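Local atomic coordinates of UDP-N-acetylglucosamine 4-epimerase (Bacillus cereus, PDB entry 3M2P), a protein that probably interconverts UDP-N-acetylglucosamine and its C4 epimer UDP-N-acetylgalactosamine, as a nucleotide-binding member of the NAD(P)-dependent epimerase/dehydratase family. Residues 155-167 and 197-209. Numbering follows the deposited sequence.
Sequences IKNLRFAHLYGFN and REFLYAKDAAKSV
Tyr-164 lays its ring against the end of strand 197-201, where Tyr-201 holds the N-cap position of helix 202-209; Tyr-201 CA sits over one face in a CH-pi contact, 3.9 Å from the Tyr-164 ring centroid. A chi1 of 65° sets CG between the backbone N and carbonyl carbon, swinging the ring across the neighbouring strand, where CE1 meets Phe-199 CB. The Tyr-201 ring is nearly parallel, planes at 13°, but slid so far along that the two barely overlap; its edge faces the Tyr-164 carbonyl. Tyrosines suit this side: the flat ring of Tyr-164 covers the Tyr-201 backbone and CB, while the Tyr-201 hydroxyl bonds to Glu-288 of helix 282-293.

The backbones of 162-164 and 197-201 pair in parallel. His-162 N donates to Glu-198 O and Leu-200 N to His-162 O; the next rung, Tyr-164 N to Leu-200 O, is weak, but Ala-202 N, bonded to Tyr-164 O at 2.9 Å, carries the ladder into the helix.

Earlier in 155-167, Phe-160 points its ring at helix 202-209. Phe-160 CD1 meets Leu-200 CD2 at 3.7 Å and its CE1 meets Ala-205 CB, a small methyl that lets the helix sit close. Ser-208 OG lies at the ring's edge, its proton given to Ala-205 O, so a polar group is tolerated among apolar neighbours. Backbone bonding thus fixes the strand-to-helix junction in this Rossmann-type domain, while apolar packing seats the helix on the sheet, with Gly-165 and Leu-163 beside Phe-13 and Leu-14, which contact UDP where that ligand is bound.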
loop_
_atom_site.group_PDB
_atom_site.type_symbol
_atom_site.label_atom_id
_atom_site.label_comp_id
_atom_site.label_asym_id
_atom_site.label_seq_id
_atom_site.Cartn_x
_atom_site.Cartn_y
_atom_site.Cartn_z
ATOM N N ILE A 155 -0.368 -13.554 11.520
ATOM C CA ILE A 155 0.689 -12.728 10.969
ATOM C C ILE A 155 0.880 -11.397 11.710
ATOM O O ILE A 155 -0.032 -10.576 11.801
ATOM C CB ILE A 155 0.464 -12.469 9.457
ATOM C CG1 ILE A 155 0.596 -13.767 8.654
ATOM C CG2 ILE A 155 1.443 -11.437 8.947
ATOM C CD1 ILE A 155 -0.044 -13.701 7.282
ATOM N N LYS A 156 2.091 -11.200 12.225
ATOM C CA LYS A 156 2.483 -9.966 12.881
ATOM C C LYS A 156 3.384 -9.123 11.973
ATOM O O LYS A 156 4.551 -9.453 11.774
ATOM C CB LYS A 156 3.214 -10.284 14.183
ATOM C CG LYS A 156 2.293 -10.665 15.328
ATOM C CD LYS A 156 2.960 -11.641 16.279
ATOM C CE LYS A 156 3.701 -12.699 15.495
ATOM N NZ LYS A 156 3.291 -14.056 15.941
ATOM N N ASN A 157 2.827 -8.039 11.429
ATOM C CA ASN A 157 3.569 -7.089 10.607
ATOM C C ASN A 157 4.404 -6.127 11.450
ATOM O O ASN A 157 3.875 -5.419 12.309
ATOM C CB ASN A 157 2.601 -6.279 9.754
ATOM C CG ASN A 157 1.840 -7.131 8.777
ATOM O OD1 ASN A 157 0.645 -6.941 8.569
ATOM N ND2 ASN A 157 2.530 -8.075 8.162
ATOM N N LEU A 158 5.706 -6.094 11.193
ATOM C CA LEU A 158 6.619 -5.243 11.943
ATOM C C LEU A 158 7.119 -4.081 11.095
ATOM O O LEU A 158 7.973 -4.267 10.235
ATOM C CB LEU A 158 7.829 -6.059 12.403
ATOM C CG LEU A 158 7.574 -7.280 13.279
ATOM C CD1 LEU A 158 8.884 -7.926 13.684
ATOM C CD2 LEU A 158 6.775 -6.869 14.492
ATOM N N ARG A 159 6.603 -2.884 11.331
ATOM C CA ARG A 159 7.117 -1.709 10.627
ATOM C C ARG A 159 8.450 -1.207 11.213
ATOM O O ARG A 159 8.465 -0.309 12.052
ATOM C CB ARG A 159 6.071 -0.594 10.602
ATOM C CG ARG A 159 4.850 -0.969 9.815
ATOM C CD ARG A 159 3.772 0.071 9.906
ATOM N NE ARG A 159 2.682 -0.227 8.981
ATOM C CZ ARG A 159 1.447 0.254 9.097
ATOM N NH1 ARG A 159 1.131 1.057 10.111
ATOM N NH2 ARG A 159 0.520 -0.059 8.200
ATOM N N PHE A 160 9.559 -1.794 10.757
ATOM C CA PHE A 160 10.904 -1.409 11.191
ATOM C C PHE A 160 11.260 0.033 10.867
ATOM O O PHE A 160 10.921 0.539 9.801
ATOM C CB PHE A 160 11.961 -2.314 10.553
ATOM C CG PHE A 160 11.883 -3.737 10.998
ATOM C CD1 PHE A 160 12.063 -4.069 12.330
ATOM C CD2 PHE A 160 11.632 -4.743 10.088
ATOM C CE1 PHE A 160 11.983 -5.362 12.741
ATOM C CE2 PHE A 160 11.553 -6.043 10.493
ATOM C CZ PHE A 160 11.722 -6.354 11.822
ATOM N N ALA A 161 11.953 0.686 11.796
ATOM C CA ALA A 161 12.549 1.992 11.534
ATOM C C ALA A 161 13.767 1.754 10.654
ATOM O O ALA A 161 14.002 0.633 10.225
ATOM C CB ALA A 161 12.940 2.691 12.837
ATOM N N HIS A 162 14.537 2.790 10.372
ATOM C CA HIS A 162 15.650 2.638 9.451
ATOM C C HIS A 162 16.727 1.730 10.017
ATOM O O HIS A 162 17.309 2.015 11.051
ATOM C CB HIS A 162 16.207 4.007 9.053
ATOM C CG HIS A 162 15.164 4.922 8.501
ATOM N ND1 HIS A 162 14.618 4.751 7.249
ATOM C CD2 HIS A 162 14.531 5.991 9.044
ATOM C CE1 HIS A 162 13.707 5.684 7.036
ATOM N NE2 HIS A 162 13.631 6.446 8.112
ATOM N N LEU A 163 16.989 0.625 9.335
ATOM C CA LEU A 163 17.944 -0.336 9.854
ATOM C C LEU A 163 19.390 0.090 9.580
ATOM O O LEU A 163 19.712 0.567 8.488
ATOM C CB LEU A 163 17.676 -1.749 9.301
ATOM C CG LEU A 163 16.285 -2.364 9.510
ATOM C CD1 LEU A 163 15.257 -1.504 8.786
ATOM C CD2 LEU A 163 16.181 -3.811 9.008
ATOM N N TYR A 164 20.249 -0.077 10.583
ATOM C CA TYR A 164 21.686 0.016 10.372
ATOM C C TYR A 164 22.374 -1.140 11.074
ATOM O O TYR A 164 21.841 -1.691 12.039
ATOM C CB TYR A 164 22.238 1.348 10.872
ATOM C CG TYR A 164 22.118 1.546 12.358
ATOM C CD1 TYR A 164 21.009 2.175 12.903
ATOM C CD2 TYR A 164 23.113 1.112 13.215
ATOM C CE1 TYR A 164 20.893 2.355 14.256
ATOM C CE2 TYR A 164 23.004 1.288 14.579
ATOM C CZ TYR A 164 21.896 1.912 15.092
ATOM O OH TYR A 164 21.785 2.106 16.449
ATOM N N GLY A 165 23.553 -1.513 10.589
ATOM C CA GLY A 165 24.293 -2.616 11.185
ATOM C C GLY A 165 25.787 -2.644 10.898
ATOM O O GLY A 165 26.396 -1.629 10.556
ATOM N N PHE A 166 26.382 -3.821 11.032
ATOM C CA PHE A 166 27.815 -3.970 10.843
ATOM C C PHE A 166 28.147 -4.688 9.539
ATOM O O PHE A 166 27.869 -5.876 9.385
ATOM C CB PHE A 166 28.435 -4.696 12.039
ATOM C CG PHE A 166 29.642 -5.518 11.695
ATOM C CD1 PHE A 166 30.853 -4.911 11.415
ATOM C CD2 PHE A 166 29.567 -6.900 11.663
ATOM C CE1 PHE A 166 31.967 -5.673 11.098
ATOM C CE2 PHE A 166 30.679 -7.667 11.352
ATOM C CZ PHE A 166 31.877 -7.056 11.068
ATOM N N ASN A 167 28.725 -3.938 8.605
ATOM C CA ASN A 167 29.201 -4.481 7.342
ATOM C C ASN A 167 28.105 -4.595 6.271
ATOM O O ASN A 167 27.539 -5.661 6.083
ATOM C CB ASN A 167 29.902 -5.821 7.582
ATOM C CG ASN A 167 30.705 -6.289 6.383
ATOM O OD1 ASN A 167 30.498 -7.398 5.879
ATOM N ND2 ASN A 167 31.626 -5.445 5.913
ATOM N N ARG A 197 15.532 11.415 11.822
ATOM C CA ARG A 197 15.253 10.092 11.263
ATOM C C ARG A 197 15.559 9.002 12.284
ATOM O O ARG A 197 16.583 9.054 12.949
ATOM C CB ARG A 197 16.075 9.867 9.987
ATOM C CG ARG A 197 15.629 10.706 8.785
ATOM C CD ARG A 197 16.258 10.198 7.493
ATOM N NE ARG A 197 17.553 10.817 7.223
ATOM C CZ ARG A 197 18.459 10.338 6.369
ATOM N NH1 ARG A 197 18.239 9.215 5.707
ATOM N NH2 ARG A 197 19.606 10.979 6.186
ATOM N N GLU A 198 14.674 8.014 12.411
ATOM C CA GLU A 198 14.830 6.994 13.447
ATOM C C GLU A 198 15.662 5.815 12.959
ATOM O O GLU A 198 15.379 5.249 11.912
ATOM C CB GLU A 198 13.465 6.522 13.918
ATOM C CG GLU A 198 13.464 5.695 15.192
ATOM C CD GLU A 198 12.045 5.432 15.668
ATOM O OE1 GLU A 198 11.115 5.922 14.985
ATOM O OE2 GLU A 198 11.852 4.747 16.706
ATOM N N PHE A 199 16.697 5.460 13.720
ATOM C CA PHE A 199 17.616 4.388 13.336
ATOM C C PHE A 199 17.594 3.202 14.302
ATOM O O PHE A 199 17.970 3.331 15.466
ATOM C CB PHE A 199 19.032 4.928 13.240
ATOM C CG PHE A 199 19.226 5.914 12.138
ATOM C CD1 PHE A 199 18.996 7.264 12.350
ATOM C CD2 PHE A 199 19.661 5.497 10.888
ATOM C CE1 PHE A 199 19.187 8.175 11.341
ATOM C CE2 PHE A 199 19.853 6.410 9.870
ATOM C CZ PHE A 199 19.607 7.748 10.098
ATOM N N LEU A 200 17.171 2.044 13.804
ATOM C CA LEU A 200 17.055 0.846 14.623
ATOM C C LEU A 200 18.176 -0.123 14.324
ATOM O O LEU A 200 18.307 -0.587 13.201
ATOM C CB LEU A 200 15.714 0.160 14.368
ATOM C CG LEU A 200 15.537 -1.236 14.959
ATOM C CD1 LEU A 200 15.430 -1.158 16.466
ATOM C CD2 LEU A 200 14.308 -1.893 14.377
ATOM N N TYR A 201 18.980 -0.429 15.332
ATOM C CA TYR A 201 20.093 -1.353 15.176
ATOM C C TYR A 201 19.563 -2.715 14.743
ATOM O O TYR A 201 18.559 -3.187 15.266
ATOM C CB TYR A 201 20.863 -1.441 16.496
ATOM C CG TYR A 201 22.150 -2.244 16.475
ATOM C CD1 TYR A 201 22.850 -2.463 15.302
ATOM C CD2 TYR A 201 22.683 -2.749 17.657
ATOM C CE1 TYR A 201 24.026 -3.191 15.306
ATOM C CE2 TYR A 201 23.863 -3.471 17.673
ATOM C CZ TYR A 201 24.528 -3.693 16.498
ATOM O OH TYR A 201 25.694 -4.431 16.524
ATOM N N ALA A 202 20.226 -3.330 13.766
ATOM C CA ALA A 202 19.815 -4.631 13.262
ATOM C C ALA A 202 19.662 -5.654 14.386
ATOM O O ALA A 202 18.746 -6.467 14.364
ATOM C CB ALA A 202 20.800 -5.133 12.219
ATOM N N LYS A 203 20.555 -5.617 15.372
ATOM C CA LYS A 203 20.523 -6.570 16.489
ATOM C C LYS A 203 19.221 -6.441 17.285
ATOM O O LYS A 203 18.645 -7.435 17.709
ATOM C CB LYS A 203 21.734 -6.344 17.387
ATOM C CG LYS A 203 22.426 -7.584 17.873
ATOM C CD LYS A 203 23.917 -7.499 17.563
ATOM C CE LYS A 203 24.797 -7.705 18.807
ATOM N NZ LYS A 203 24.394 -8.873 19.665
ATOM N N ASP A 204 18.757 -5.207 17.461
ATOM C CA ASP A 204 17.486 -4.926 18.121
ATOM C C ASP A 204 16.270 -5.271 17.262
ATOM O O ASP A 204 15.184 -5.499 17.783
ATOM C CB ASP A 204 17.408 -3.448 18.495
ATOM C CG ASP A 204 18.284 -3.093 19.692
ATOM O OD1 ASP A 204 18.468 -3.954 20.592
ATOM O OD2 ASP A 204 18.775 -1.940 19.726
ATOM N N ALA A 205 16.444 -5.279 15.947
ATOM C CA ALA A 205 15.367 -5.662 15.048
ATOM C C ALA A 205 15.184 -7.179 15.066
ATOM O O ALA A 205 14.052 -7.693 15.065
ATOM C CB ALA A 205 15.647 -5.172 13.639
ATOM N N ALA A 206 16.306 -7.893 15.082
ATOM C CA ALA A 206 16.275 -9.336 15.238
ATOM C C ALA A 206 15.696 -9.675 16.605
ATOM O O ALA A 206 15.075 -10.723 16.772
ATOM C CB ALA A 206 17.654 -9.917 15.079
ATOM N N LYS A 207 15.890 -8.784 17.579
ATOM C CA LYS A 207 15.330 -8.993 18.915
ATOM C C LYS A 207 13.811 -8.947 18.880
ATOM O O LYS A 207 13.145 -9.825 19.429
ATOM C CB LYS A 207 15.864 -7.974 19.928
ATOM C CG LYS A 207 15.271 -8.116 21.341
ATOM C CD LYS A 207 16.011 -7.231 22.330
ATOM C CE LYS A 207 15.554 -7.424 23.766
ATOM N NZ LYS A 207 14.537 -6.433 24.209
ATOM N N SER A 208 13.268 -7.923 18.227
ATOM C CA SER A 208 11.826 -7.764 18.126
ATOM C C SER A 208 11.179 -8.925 17.352
ATOM O O SER A 208 10.031 -9.290 17.610
ATOM C CB SER A 208 11.475 -6.417 17.490
ATOM O OG SER A 208 11.943 -6.349 16.154
ATOM N N VAL A 209 11.912 -9.503 16.405
ATOM C CA VAL A 209 11.418 -10.692 15.711
ATOM C C VAL A 209 11.224 -11.824 16.726
ATOM O O VAL A 209 10.186 -12.485 16.755
ATOM C CB VAL A 209 12.360 -11.141 14.558
ATOM C CG1 VAL A 209 12.074 -12.568 14.167
ATOM C CG2 VAL A 209 12.204 -10.235 13.354
#